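Probable acetyltransferase (Pseudomonas aeruginosa PAO1, PDB 2EUI) is of unknown specific function but probably transfers acyl groups other than amino-acyl groups, as a member of the GNAT acetyltransferase superfamily. Local coordinates at residues D12-L17 with I49-A54; I84-E89 with L94-L99. All coordinates share one frame; numbering follows the deposited sequence.

Contact 1. Residues D12-L17 with I49-A54; sequences DLLAPL and IYLALA
Leu14 reaches from helix 11-24 to strand 48-53 and sets its two methyls on Ile49 and Leu51. It has the largest area buried by the contact. With CG anti to the backbone N (chi1 172°), the side chain is extended toward the sheet, and the fork at CG divides the task. Leu14 CD2 meets the branch methyl of Ile49, at 3.7 Å from Ile49 CG2, and the end of the same side chain, Ile49 CD1, follows at 4.0 Å. The other methyl, Leu14 CD1, lies 3.8 Å from Leu51 CD2. Leu51 extends its leucyl fork back to the helix from the next inward-facing position of the strand, two residues on, and its side chain runs at a slant to that of Leu14. This is the first helix of a GNAT fold packed on one face of the central sheet: Ile49 and Leu51 face the helix, while Tyr50 and Ala52 turn to helix 92-109 on the other face. Leu13, one residue earlier on the helix, faces Leu53 more loosely, with Leu13 CD2 4.7 Å from Leu53 CD2. The interface is wholly apolar and contains no hydrogen bond. Leu60 of strand 60-71 touches both Leu14 and Leu51 and extends the same hydrophobic layer, and at the solvent side of the helix Asp12 forms a salt bridge with Arg35.

Contact 2. Residues I84-E89 with L94-L99; sequences IYVAEE and LVADHL
Val86 meets the helix with both of its methyls, which spread over the side of Val95. Val86 CG2 lies 3.7 Å from Val95 CG1, while Val86 CG1 comes up to the branch point, 4.0 Å from Val95 CB, and the two side chains slant across each other. The same CG2 also rests on the helix backbone, 3.6 Å from Ala96 N, and touches the methyl Ala96 CB at 4.0 Å. The small side chain of Ala96 lets the strand lie close here, with the CA atoms of Val86 and Ala96 6.3 Å apart. Strand 76-86 and helix 92-109 are the first two elements of a beta-alpha-beta unit completed by strand 112-120, and their short segments run roughly antiparallel, at 146° with axes 7.9 Å apart. In GNAT enzymes the turn between this strand and helix usually cradles the pyrophosphate of acetyl-CoA, and the contact joins the end of the strand to the first turns of the helix across that connection; no cofactor is bound here, so a like role is only probable. Two residues earlier on the strand, and about one turn further along the helix, Ile84 and Leu99 make the second point of contact. A chi1 of 175° carries Ile84 CG1 away from the backbone N, and the turn at chi2 then brings the terminal methyl to the helix although the CB bond does not point there. Ile84 CD1 thereby meets the side of Leu99, 3.9 Å from Leu99 CD1, and rests as near to the carbonyl oxygen of Ala96. Tyr85, between Ile84 and Val86, points to the opposite face of the sheet, against Lys20 of helix 11-24.

How the contacts relate
Contacts 1 and 2 follow one another along the chain and lie on opposite faces of the same sheet, their centres about 11 Å apart. Strand residues of each contact that face away from their own helix touch the helix of the other. From strand 48-53, Ala52 CB packs 3.8 Å from Val95 CG1, while Tyr50 O lies 3.8 Å from Leu99 CD2. In turn Tyr85 and Ala87, facing the other side of the sheet, meet Leu17 of helix 11-24, with Leu17 CD1 3.9 Å from Tyr85 CE2 and equally close to Ala87 CB. Contact 2 flanks the strand-to-helix turn that in GNAT relatives binds the pyrophosphate of acetyl-CoA, a role that can only be inferred here.

Contact 1. Residues D12-L17 with I49-A54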
# COMPACT_ATOMS: atom_id res chain seq x y z
N ASP A 12 10.76 15.16 -16.23
CA ASP A 12 12.18 15.43 -16.43
C ASP A 12 12.82 16.19 -15.28
O ASP A 12 14.01 16.05 -15.02
CB ASP A 12 12.41 16.20 -17.74
CG ASP A 12 12.21 15.34 -18.97
OD1 ASP A 12 12.69 14.18 -18.99
OD2 ASP A 12 11.57 15.82 -19.93
N LEU A 13 12.02 17.00 -14.58
CA LEU A 13 12.55 17.76 -13.47
C LEU A 13 12.73 16.88 -12.23
O LEU A 13 13.68 17.05 -11.47
CB LEU A 13 11.61 18.93 -13.13
CG LEU A 13 12.10 19.78 -11.95
CD1 LEU A 13 13.45 20.39 -12.29
CD2 LEU A 13 11.10 20.86 -11.62
N LEU A 14 11.82 15.92 -12.08
CA LEU A 14 11.81 15.01 -10.94
C LEU A 14 12.60 13.72 -11.11
O LEU A 14 13.08 13.15 -10.13
CB LEU A 14 10.35 14.68 -10.58
CG LEU A 14 10.08 13.60 -9.53
CD1 LEU A 14 10.58 14.07 -8.18
CD2 LEU A 14 8.59 13.29 -9.51
N ALA A 15 12.74 13.26 -12.35
CA ALA A 15 13.48 12.03 -12.63
C ALA A 15 14.87 12.01 -12.00
O ALA A 15 15.22 11.09 -11.25
CB ALA A 15 13.58 11.82 -14.11
N PRO A 16 15.70 13.02 -12.28
CA PRO A 16 17.03 13.02 -11.68
C PRO A 16 17.04 13.03 -10.15
O PRO A 16 17.89 12.40 -9.51
CB PRO A 16 17.69 14.25 -12.30
CG PRO A 16 16.53 15.15 -12.57
CD PRO A 16 15.50 14.21 -13.12
N LEU A 17 16.09 13.74 -9.55
CA LEU A 17 16.03 13.80 -8.09
C LEU A 17 15.52 12.48 -7.51
O LEU A 17 15.83 12.14 -6.38
CB LEU A 17 15.13 14.94 -7.61
CG LEU A 17 15.33 15.16 -6.11
CD1 LEU A 17 16.79 15.53 -5.86
CD2 LEU A 17 14.40 16.26 -5.62
N ILE A 49 2.37 12.72 -6.04
CA ILE A 49 3.74 13.16 -5.82
C ILE A 49 3.76 14.67 -5.59
O ILE A 49 3.37 15.44 -6.47
CB ILE A 49 4.62 12.83 -7.04
CG1 ILE A 49 4.80 11.31 -7.13
CG2 ILE A 49 5.96 13.58 -6.97
CD1 ILE A 49 5.59 10.86 -8.32
N TYR A 50 4.20 15.10 -4.41
CA TYR A 50 4.28 16.53 -4.13
C TYR A 50 5.70 17.01 -4.37
O TYR A 50 6.66 16.32 -4.03
CB TYR A 50 3.85 16.84 -2.69
CG TYR A 50 2.39 16.62 -2.43
CD1 TYR A 50 1.41 17.31 -3.15
CD2 TYR A 50 1.97 15.69 -1.48
CE1 TYR A 50 0.06 17.07 -2.95
CE2 TYR A 50 0.61 15.44 -1.26
CZ TYR A 50 -0.34 16.13 -2.00
OH TYR A 50 -1.67 15.87 -1.80
N LEU A 51 5.82 18.19 -4.97
CA LEU A 51 7.11 18.79 -5.28
C LEU A 51 7.29 20.12 -4.58
O LEU A 51 6.44 21.00 -4.68
CB LEU A 51 7.23 19.03 -6.80
CG LEU A 51 7.05 17.85 -7.75
CD1 LEU A 51 7.09 18.31 -9.20
CD2 LEU A 51 8.13 16.82 -7.46
N ALA A 52 8.41 20.27 -3.87
CA ALA A 52 8.74 21.53 -3.18
C ALA A 52 9.61 22.34 -4.14
O ALA A 52 10.75 21.95 -4.43
CB ALA A 52 9.50 21.25 -1.88
N LEU A 53 9.07 23.46 -4.62
CA LEU A 53 9.81 24.31 -5.56
C LEU A 53 10.16 25.68 -4.99
O LEU A 53 9.33 26.32 -4.32
CB LEU A 53 8.99 24.51 -6.84
CG LEU A 53 8.35 23.26 -7.45
CD1 LEU A 53 7.82 23.59 -8.85
CD2 LEU A 53 9.37 22.12 -7.49
N ALA A 54 11.38 26.14 -5.25
CA ALA A 54 11.84 27.45 -4.78
C ALA A 54 10.93 28.49 -5.43
O ALA A 54 10.53 28.32 -6.58
CB ALA A 54 13.27 27.68 -5.19

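Contact 2. Residues I84-E89 with L94-L99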
# COMPACT_ATOMS: atom_id res chain seq x y z
N ILE A 84 9.99 10.31 0.74
CA ILE A 84 10.12 11.68 1.21
C ILE A 84 11.62 11.92 1.00
O ILE A 84 12.44 11.06 1.31
CB ILE A 84 9.68 11.83 2.71
CG1 ILE A 84 9.94 13.25 3.19
CG2 ILE A 84 10.39 10.83 3.60
CD1 ILE A 84 9.08 14.29 2.54
N TYR A 85 11.98 13.06 0.43
CA TYR A 85 13.40 13.31 0.19
C TYR A 85 13.75 14.73 -0.20
O TYR A 85 13.06 15.38 -0.99
CB TYR A 85 13.91 12.37 -0.90
CG TYR A 85 15.39 12.52 -1.21
CD1 TYR A 85 16.35 11.94 -0.38
CD2 TYR A 85 15.82 13.23 -2.34
CE1 TYR A 85 17.71 12.06 -0.67
CE2 TYR A 85 17.17 13.35 -2.63
CZ TYR A 85 18.11 12.77 -1.80
OH TYR A 85 19.45 12.89 -2.07
N VAL A 86 14.86 15.21 0.36
CA VAL A 86 15.33 16.55 0.07
C VAL A 86 16.71 16.47 -0.57
O VAL A 86 17.46 15.55 -0.29
CB VAL A 86 15.42 17.40 1.36
CG1 VAL A 86 15.83 18.82 1.01
CG2 VAL A 86 14.09 17.39 2.09
N ALA A 87 17.02 17.42 -1.44
CA ALA A 87 18.33 17.43 -2.10
C ALA A 87 19.37 18.06 -1.15
O ALA A 87 19.03 18.88 -0.29
CB ALA A 87 18.25 18.23 -3.40
N GLU A 88 20.63 17.65 -1.29
CA GLU A 88 21.72 18.15 -0.45
C GLU A 88 21.70 19.67 -0.26
O GLU A 88 21.70 20.16 0.88
CB GLU A 88 23.08 17.78 -1.05
CG GLU A 88 23.37 16.31 -1.13
CD GLU A 88 24.84 16.04 -1.46
OE1 GLU A 88 25.33 16.54 -2.49
OE2 GLU A 88 25.49 15.32 -0.68
N GLU A 89 21.71 20.39 -1.38
CA GLU A 89 21.71 21.85 -1.39
C GLU A 89 20.59 22.42 -0.54
O GLU A 89 20.76 23.47 0.09
CB GLU A 89 21.56 22.38 -2.82
CG GLU A 89 22.63 21.89 -3.79
CD GLU A 89 22.60 20.37 -4.00
OE1 GLU A 89 21.55 19.85 -4.44
OE2 GLU A 89 23.63 19.71 -3.71
N LEU A 94 13.57 21.83 6.96
CA LEU A 94 12.70 22.89 6.45
C LEU A 94 11.79 22.42 5.30
O LEU A 94 10.58 22.66 5.31
CB LEU A 94 13.56 24.07 5.98
CG LEU A 94 12.82 25.17 5.21
CD1 LEU A 94 11.66 25.69 6.05
CD2 LEU A 94 13.79 26.30 4.87
N VAL A 95 12.38 21.73 4.31
CA VAL A 95 11.65 21.24 3.15
C VAL A 95 10.88 19.95 3.40
O VAL A 95 9.73 19.80 2.94
CB VAL A 95 12.60 21.05 1.94
CG1 VAL A 95 11.95 20.18 0.86
CG2 VAL A 95 12.96 22.41 1.35
N ALA A 96 11.51 19.00 4.09
CA ALA A 96 10.86 17.74 4.40
C ALA A 96 9.52 18.06 5.06
O ALA A 96 8.50 17.45 4.75
CB ALA A 96 11.73 16.92 5.34
N ASP A 97 9.54 19.04 5.96
CA ASP A 97 8.36 19.47 6.70
C ASP A 97 7.19 19.93 5.84
O ASP A 97 6.12 19.33 5.86
CB ASP A 97 8.72 20.59 7.67
CG ASP A 97 8.97 20.09 9.07
OD1 ASP A 97 9.83 19.20 9.25
OD2 ASP A 97 8.29 20.60 10.00
N HIS A 98 7.40 21.02 5.10
CA HIS A 98 6.35 21.55 4.25
C HIS A 98 5.71 20.45 3.44
O HIS A 98 4.49 20.44 3.25
CB HIS A 98 6.92 22.61 3.31
CG HIS A 98 7.28 23.89 3.99
ND1 HIS A 98 6.33 24.69 4.60
CD2 HIS A 98 8.47 24.50 4.18
CE1 HIS A 98 6.93 25.74 5.13
NE2 HIS A 98 8.22 25.65 4.89
N LEU A 99 6.52 19.52 2.96
CA LEU A 99 5.99 18.42 2.17
C LEU A 99 5.07 17.57 3.03
O LEU A 99 3.87 17.45 2.75
CB LEU A 99 7.14 17.57 1.63
CG LEU A 99 7.87 18.15 0.42
CD1 LEU A 99 9.06 17.28 0.11
CD2 LEU A 99 6.94 18.24 -0.77